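Local coordinates for protein cytosine-specific methyltransferase (Escherichia coli O157:H7 EDL933, PDB 3G7U) that probably methylates cytosine in DNA at carbon 5, using S-adenosyl-L-methionine as methyl donor, as other members of the C5-methyltransferase family do, at residues Y198-I204 with R216-R222; E52-L56 with H102-L106; A158-R162 with F290-L294. One frame throughout, in Å; residues are numbered along the deposited sequence. Where two conformers were deposited one is given.

How the interactions relate
Interaction 2 closes first along the chain. Interaction 3 then joins residues 158-162 to 290-294, and both segments of interaction 1 fall within the 127 residues between them. Interaction 2 packs a loop against helix 94-110 beside the parallel part of the seven-stranded sheet, whereas 158-162 leads into strand 163-171 of the same sheet. The centre of interaction 2 is about 30 Å from that of interaction 3 and 42 Å from that of interaction 1; the centres of interactions 1 and 3 are about 21 Å apart, and both contacts have helix 321-328 as a neighbour. Interaction 2 thus belongs to the Rossmann-like catalytic part, interaction 1 probably to the target-recognition region, and interaction 3 lies between.

Interaction 1: residues Y198-I204 with R216-R222; sequences YGLPDII and RTIKKDR
Stacking joins Y198 to R222: the R222 guanidinium lies flat on one face of the tyrosine ring, centres 4.1 Å apart and planes 14° from parallel. R222 CD adds a CH-pi contact 4.0 Å from the Y198 ring centroid. The R222 chain, extended from CG to NE, slides along the ring, making the cation-pi component off-centre. Its NE donates a hydrogen bond to water and its NH2 one to Y227 OH, fixing the group's rotation.

Hydrogen bonds hold the other end. R216 NH1 meets I203 O at 2.7 Å in the planes of both carbonyl and guanidinium, with an N-H...O angle of 162°; the bond from NH2 is weak. Bends at chi2 and chi3 curl the R216 chain back to that carbonyl and put P201 CB over a guanidinium face, 3.5 Å from R216 NH2. Midway, K219 N donates to G199 O at 3.0 Å. Two waters extend the seam, one bridging Y198 O and K219 O, the other G199 O and T217 O.

Apolar contact is small: L200 CD2 lies 3.9 Å from I218 CG2, the chains side by side. Both residues touch R326 of helix 321-328 and I252 of strand 251-252, while helix 225-231 supplies Y227 beside Y198.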
# COMPACT_ATOMS: atom_id res chain seq x y z
N TYR A 198 12.97 -1.25 15.23
CA TYR A 198 13.44 -2.05 16.37
C TYR A 198 13.86 -3.44 15.95
O TYR A 198 13.07 -4.16 15.29
CB TYR A 198 12.36 -2.20 17.46
CG TYR A 198 12.73 -3.30 18.46
CD1 TYR A 198 13.62 -3.03 19.49
CD2 TYR A 198 12.24 -4.61 18.33
CE1 TYR A 198 14.00 -4.01 20.38
CE2 TYR A 198 12.64 -5.61 19.20
CZ TYR A 198 13.52 -5.28 20.23
OH TYR A 198 13.93 -6.22 21.13
N GLY A 199 15.06 -3.85 16.37
CA GLY A 199 15.45 -5.28 16.31
C GLY A 199 16.03 -5.76 14.99
O GLY A 199 16.40 -6.93 14.85
N LEU A 200 16.11 -4.87 14.01
CA LEU A 200 16.71 -5.20 12.73
C LEU A 200 18.24 -5.26 12.87
O LEU A 200 18.81 -4.63 13.78
CB LEU A 200 16.29 -4.15 11.68
CG LEU A 200 14.83 -4.17 11.18
CD1 LEU A 200 14.52 -2.90 10.39
CD2 LEU A 200 14.51 -5.38 10.30
N PRO A 201 18.93 -6.00 11.96
CA PRO A 201 20.39 -6.08 12.09
C PRO A 201 21.14 -4.75 11.96
O PRO A 201 20.82 -3.93 11.08
CB PRO A 201 20.81 -7.06 10.98
CG PRO A 201 19.64 -7.15 10.04
CD PRO A 201 18.39 -6.86 10.88
N ASP A 202 22.13 -4.54 12.82
CA ASP A 202 22.98 -3.34 12.73
C ASP A 202 24.05 -3.45 11.66
O ASP A 202 24.59 -2.44 11.19
CB ASP A 202 23.66 -3.06 14.08
CG ASP A 202 22.75 -2.33 15.05
OD1 ASP A 202 22.06 -1.36 14.64
OD2 ASP A 202 22.70 -2.74 16.23
N ILE A 203 24.41 -4.69 11.33
CA ILE A 203 25.39 -4.98 10.28
C ILE A 203 24.68 -5.62 9.10
O ILE A 203 24.08 -6.69 9.25
CB ILE A 203 26.51 -5.94 10.75
CG1 ILE A 203 27.21 -5.45 12.03
CG2 ILE A 203 27.51 -6.21 9.61
CD1 ILE A 203 27.89 -4.12 11.91
N ILE A 204 24.75 -4.99 7.93
CA ILE A 204 24.03 -5.57 6.79
C ILE A 204 24.95 -5.68 5.58
O ILE A 204 26.01 -5.08 5.55
CB ILE A 204 22.79 -4.70 6.40
CG1 ILE A 204 23.24 -3.24 6.18
CG2 ILE A 204 21.67 -4.83 7.44
CD1 ILE A 204 22.12 -2.36 5.82
N ARG A 216 17.84 -12.42 6.92
CA ARG A 216 18.59 -12.08 8.13
C ARG A 216 17.75 -12.32 9.37
O ARG A 216 16.53 -12.09 9.36
CB ARG A 216 19.01 -10.61 8.09
CG ARG A 216 20.14 -10.27 7.11
CD ARG A 216 21.42 -11.10 7.36
NE ARG A 216 21.98 -10.78 8.69
CZ ARG A 216 22.62 -9.68 8.99
NH1 ARG A 216 22.83 -8.73 8.08
NH2 ARG A 216 23.09 -9.54 10.23
N THR A 217 18.42 -12.72 10.45
CA THR A 217 17.80 -12.88 11.75
C THR A 217 17.52 -11.55 12.41
O THR A 217 18.37 -10.62 12.39
CB THR A 217 18.73 -13.75 12.68
OG1 THR A 217 18.82 -15.05 12.11
CG2 THR A 217 18.18 -13.84 14.11
N ILE A 218 16.30 -11.43 12.95
CA ILE A 218 15.90 -10.25 13.71
C ILE A 218 15.54 -10.61 15.16
O ILE A 218 15.33 -11.78 15.49
CB ILE A 218 14.69 -9.56 13.07
CG1 ILE A 218 13.52 -10.56 12.96
CG2 ILE A 218 15.04 -9.01 11.67
CD1 ILE A 218 12.15 -9.91 12.85
N LYS A 219 15.46 -9.59 15.99
CA LYS A 219 14.89 -9.75 17.32
C LYS A 219 13.41 -9.47 17.21
O LYS A 219 13.01 -8.42 16.68
CB LYS A 219 15.51 -8.76 18.29
CG LYS A 219 16.96 -8.98 18.54
CD LYS A 219 17.47 -7.93 19.52
CE LYS A 219 18.97 -8.07 19.70
NZ LYS A 219 19.34 -9.52 19.75
N LYS A 220 12.60 -10.43 17.64
CA LYS A 220 11.17 -10.18 17.75
C LYS A 220 10.65 -10.51 19.13
O LYS A 220 9.95 -11.49 19.33
CB LYS A 220 10.35 -10.83 16.62
CG LYS A 220 10.45 -12.29 16.36
CD LYS A 220 9.42 -12.58 15.26
CE LYS A 220 8.45 -13.65 15.67
NZ LYS A 220 8.68 -14.96 15.01
N ASP A 221 11.05 -9.68 20.08
CA ASP A 221 10.61 -9.82 21.46
C ASP A 221 9.90 -8.55 21.89
O ASP A 221 10.16 -8.01 22.97
CB ASP A 221 11.82 -10.10 22.37
CG ASP A 221 12.95 -9.09 22.18
OD1 ASP A 221 12.75 -8.12 21.41
OD2 ASP A 221 14.03 -9.27 22.78
N ARG A 222 9.04 -8.03 21.02
CA ARG A 222 8.22 -6.89 21.40
C ARG A 222 6.75 -7.15 21.24
O ARG A 222 6.31 -8.08 20.53
CB ARG A 222 8.63 -5.59 20.73
CG ARG A 222 9.58 -4.82 21.54
CD ARG A 222 9.65 -3.42 21.06
NE ARG A 222 10.76 -2.76 21.70
CZ ARG A 222 11.10 -1.50 21.47
NH1 ARG A 222 12.15 -0.97 22.11
NH2 ARG A 222 10.40 -0.77 20.62
O HOH W 1 12.87 -6.78 14.58
O HOH W 2 12.12 -4.61 23.66
O HOH W 3 19.08 -8.60 14.35

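Interaction 2: residues E52-L56 with H102-L106; sequences EDVSL and HFYRL
S55 and V54, in a short 3-10 turn after strand 48-50, pack by CH-pi and van der Waals contact on H102 and L106 of helix 94-110, at the flank of the Rossmann-like sheet. S55 CA stands over the middle of one H102 ring face, 3.8 Å from the centroid and 8° off the normal, and S55 CB approaches H102 NE2 to 3.4 Å. An Asx turn steadies this serine: D53 OD1 accepts from S55 N at 3.0 Å. In the conformer described here, V54 CG1 rests 3.5 Å from L106 CD1 and also reaches H102 CB; a second V54 conformer makes that part less certain. Inward, L106 touches L8 of strand 4-8 and V54 touches F9, so the turn packs next to strand 4-8 and the following loop.

The histidine ring is held within its own helix. R105 NE donates to H102 ND1 at 3.1 Å, the two lying in each other's planes to within 1°. R105 NH2 also bonds L57 O, and NH1 pairs with E109. With ND1 acting as acceptor, a neutral H102 would be expected to carry its proton on NE2. Ring-face and V54-L106 packing thus dominate, with R105-L57 as a polar tie.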
# COMPACT_ATOMS: atom_id res chain seq x y z
N GLU A 52 -3.00 -6.61 -17.21
CA GLU A 52 -3.79 -6.02 -18.26
C GLU A 52 -3.98 -4.54 -18.03
O GLU A 52 -4.03 -4.07 -16.91
CB GLU A 52 -5.14 -6.75 -18.38
CG GLU A 52 -5.86 -6.50 -19.75
CD GLU A 52 -4.88 -6.70 -20.87
OE1 GLU A 52 -4.71 -7.85 -21.21
OE2 GLU A 52 -4.19 -5.71 -21.30
N ASP A 53 -4.07 -3.83 -19.15
CA ASP A 53 -4.55 -2.51 -19.27
C ASP A 53 -6.06 -2.54 -19.03
O ASP A 53 -6.82 -3.22 -19.76
CB ASP A 53 -4.23 -2.11 -20.71
CG ASP A 53 -4.39 -0.62 -20.98
OD1 ASP A 53 -5.32 0.01 -20.47
OD2 ASP A 53 -3.58 -0.09 -21.78
N VAL A 54 -6.52 -1.77 -18.03
CA VAL A 54 -7.93 -1.73 -17.64
C VAL A 54 -8.80 -1.21 -18.81
O VAL A 54 -10.00 -1.47 -18.89
CB VAL A 54 -8.08 -0.95 -16.29
CG1 VAL A 54 -9.40 -0.28 -16.16
CG2 VAL A 54 -7.85 -1.86 -15.11
N SER A 55 -8.19 -0.47 -19.73
CA SER A 55 -8.94 0.03 -20.91
C SER A 55 -9.48 -1.08 -21.83
O SER A 55 -10.41 -0.85 -22.63
CB SER A 55 -8.11 1.03 -21.71
OG SER A 55 -7.17 0.38 -22.54
N LEU A 56 -8.90 -2.27 -21.70
CA LEU A 56 -9.24 -3.45 -22.52
C LEU A 56 -10.24 -4.35 -21.77
O LEU A 56 -10.54 -5.46 -22.22
CB LEU A 56 -7.97 -4.22 -22.86
CG LEU A 56 -6.93 -3.48 -23.74
CD1 LEU A 56 -5.81 -4.42 -24.09
CD2 LEU A 56 -7.62 -3.00 -25.02
N HIS A 102 -11.80 4.87 -16.81
CA HIS A 102 -12.06 3.41 -16.94
C HIS A 102 -12.32 2.73 -15.62
O HIS A 102 -13.09 1.77 -15.55
CB HIS A 102 -10.89 2.71 -17.65
CG HIS A 102 -10.79 3.01 -19.10
ND1 HIS A 102 -11.82 2.78 -19.99
CD2 HIS A 102 -9.78 3.55 -19.83
CE1 HIS A 102 -11.44 3.14 -21.20
NE2 HIS A 102 -10.22 3.63 -21.13
N PHE A 103 -11.66 3.20 -14.55
CA PHE A 103 -11.96 2.69 -13.22
C PHE A 103 -13.45 2.87 -12.94
O PHE A 103 -14.14 1.95 -12.48
CB PHE A 103 -11.14 3.41 -12.10
CG PHE A 103 -11.41 2.90 -10.70
CD1 PHE A 103 -10.67 1.86 -10.18
CD2 PHE A 103 -12.35 3.53 -9.86
CE1 PHE A 103 -10.91 1.41 -8.91
CE2 PHE A 103 -12.60 3.09 -8.60
CZ PHE A 103 -11.88 2.03 -8.10
N TYR A 104 -13.91 4.09 -13.15
CA TYR A 104 -15.29 4.43 -12.83
C TYR A 104 -16.27 3.82 -13.84
O TYR A 104 -17.38 3.50 -13.46
CB TYR A 104 -15.47 5.95 -12.68
CG TYR A 104 -14.85 6.39 -11.37
CD1 TYR A 104 -15.52 6.22 -10.19
CD2 TYR A 104 -13.56 6.93 -11.34
CE1 TYR A 104 -14.95 6.56 -8.96
CE2 TYR A 104 -12.97 7.31 -10.11
CZ TYR A 104 -13.67 7.12 -8.94
OH TYR A 104 -13.13 7.48 -7.73
N ARG A 105 -15.83 3.64 -15.07
CA ARG A 105 -16.66 2.89 -16.04
C ARG A 105 -16.90 1.48 -15.54
O ARG A 105 -18.03 0.98 -15.58
CB ARG A 105 -16.04 2.90 -17.44
CG ARG A 105 -16.76 2.03 -18.44
CD ARG A 105 -16.07 2.02 -19.81
NE ARG A 105 -14.66 1.58 -19.79
CZ ARG A 105 -14.26 0.31 -19.67
NH1 ARG A 105 -15.15 -0.68 -19.57
NH2 ARG A 105 -12.95 0.01 -19.66
N LEU A 106 -15.85 0.83 -15.06
CA LEU A 106 -15.95 -0.53 -14.54
C LEU A 106 -16.83 -0.62 -13.32
O LEU A 106 -17.58 -1.57 -13.17
CB LEU A 106 -14.56 -1.12 -14.27
CG LEU A 106 -13.78 -1.47 -15.53
CD1 LEU A 106 -12.38 -1.93 -15.19
CD2 LEU A 106 -14.52 -2.61 -16.26

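Interaction 3: residues A158-R162 with F290-L294; sequences APTIR and FCPTL
T160 and C291 form a single parallel beta bridge, their CA atoms 4.4 Å apart, where the approach to strand 163-171 meets a loop leading to helix 321-328. The sequence around R162 resembles motif VIII of the C5-methyltransferases, keeping its two arginines, R162 and R164; the loop probably precedes the helix of motif IX, and in this family the target-recognition region lies between those motifs. The backbone bonds follow the parallel pattern: C291 N donates to P159 O at 2.9 Å with an N-H...O angle of 174°, and C291 O receives I161 N at 3.0 Å. C291 O is gripped a second time by T160 OG1, also at 3.0 Å, but from above the carbonyl plane, 40° out of it. T160 chi1 of 176°, with OG1 trans to the backbone N, carries the hydroxyl to this position.

On the flank of the bridge, I161 CG2 reaches F290 CB at 3.6 Å, with the two side chains crossing at about a right angle. Farther along, R162 CB faces the T293 side chain loosely, and in the conformer described R162 NH1 lies beside L294 CB. That last contact is doubtful, because R162 was deposited in two conformers and L294 is poorly ordered, the chain being unmodelled beyond it.

The second shell fixes these groups. R162 NH2 is bound by G348 O, and the R162 backbone pairs with A153. P159 and C291 both rest on L327 of helix 321-328, so this helix lies against both segments.

A single water extends the polar network. In this R162 conformer it also accepts from R162 NE and from L294 N, two bonds that are less certain, whereas its own donation to T160 OG1, at 2.8 Å, is clear.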
# COMPACT_ATOMS: atom_id res chain seq x y z
N ALA A 158 0.70 4.04 11.28
CA ALA A 158 1.82 3.78 10.39
C ALA A 158 2.96 4.75 10.63
O ALA A 158 2.73 5.83 10.99
CB ALA A 158 1.39 3.87 9.01
N PRO A 159 4.20 4.35 10.41
CA PRO A 159 5.32 5.21 10.77
C PRO A 159 5.67 6.24 9.75
O PRO A 159 6.78 6.57 9.65
CB PRO A 159 6.48 4.23 10.87
CG PRO A 159 5.91 2.95 11.02
CD PRO A 159 4.62 2.96 10.31
N THR A 160 4.72 6.71 8.97
CA THR A 160 5.01 7.64 7.92
C THR A 160 3.93 8.69 7.86
O THR A 160 2.82 8.40 8.17
CB THR A 160 5.10 6.93 6.57
OG1 THR A 160 5.30 7.85 5.53
CG2 THR A 160 3.88 6.19 6.30
N ILE A 161 4.28 9.89 7.46
CA ILE A 161 3.31 10.99 7.47
C ILE A 161 2.67 11.22 6.10
O ILE A 161 2.05 12.26 5.89
CB ILE A 161 3.91 12.35 8.02
CG1 ILE A 161 5.15 12.79 7.24
CG2 ILE A 161 4.22 12.23 9.49
CD1 ILE A 161 5.38 14.28 7.20
N ARG A 162 2.80 10.28 5.17
CA ARG A 162 2.27 10.47 3.82
C ARG A 162 0.75 10.68 3.83
O ARG A 162 0.05 10.07 4.63
CB ARG A 162 2.70 9.34 2.87
CG ARG A 162 2.12 7.94 3.14
CD ARG A 162 2.11 7.11 1.84
NE ARG A 162 3.43 6.58 1.50
CZ ARG A 162 3.85 6.29 0.27
NH1 ARG A 162 5.07 5.81 0.08
NH2 ARG A 162 3.06 6.49 -0.79
N PHE A 290 8.63 10.66 12.18
CA PHE A 290 8.08 9.69 11.23
C PHE A 290 8.79 9.82 9.90
O PHE A 290 9.48 10.82 9.61
CB PHE A 290 6.57 9.96 11.02
CG PHE A 290 5.78 10.03 12.30
CD1 PHE A 290 5.35 8.87 12.92
CD2 PHE A 290 5.48 11.26 12.89
CE1 PHE A 290 4.63 8.91 14.13
CE2 PHE A 290 4.75 11.32 14.10
CZ PHE A 290 4.32 10.14 14.71
N CYS A 291 8.59 8.82 9.05
CA CYS A 291 9.22 8.82 7.74
C CYS A 291 8.46 9.81 6.85
O CYS A 291 7.24 9.72 6.76
CB CYS A 291 9.19 7.40 7.17
SG CYS A 291 10.03 7.19 5.60
N PRO A 292 9.17 10.75 6.20
CA PRO A 292 8.45 11.66 5.29
C PRO A 292 7.88 10.89 4.08
O PRO A 292 8.09 9.68 3.98
CB PRO A 292 9.53 12.66 4.84
CG PRO A 292 10.75 12.36 5.60
CD PRO A 292 10.62 11.00 6.23
N THR A 293 7.17 11.56 3.18
CA THR A 293 6.64 10.85 2.00
C THR A 293 7.73 10.08 1.19
O THR A 293 8.65 10.70 0.62
CB THR A 293 5.85 11.80 1.06
OG1 THR A 293 4.95 12.61 1.84
CG2 THR A 293 5.04 11.00 0.01
N LEU A 294 7.62 8.75 1.17
CA LEU A 294 8.59 7.86 0.49
C LEU A 294 8.59 7.98 -1.04
O LEU A 294 7.54 8.19 -1.66
CB LEU A 294 8.40 6.39 0.92
CG LEU A 294 9.03 5.94 2.26
CD1 LEU A 294 8.46 4.61 2.76
CD2 LEU A 294 10.55 5.86 2.14
O HOH W 4 5.72 7.15 2.83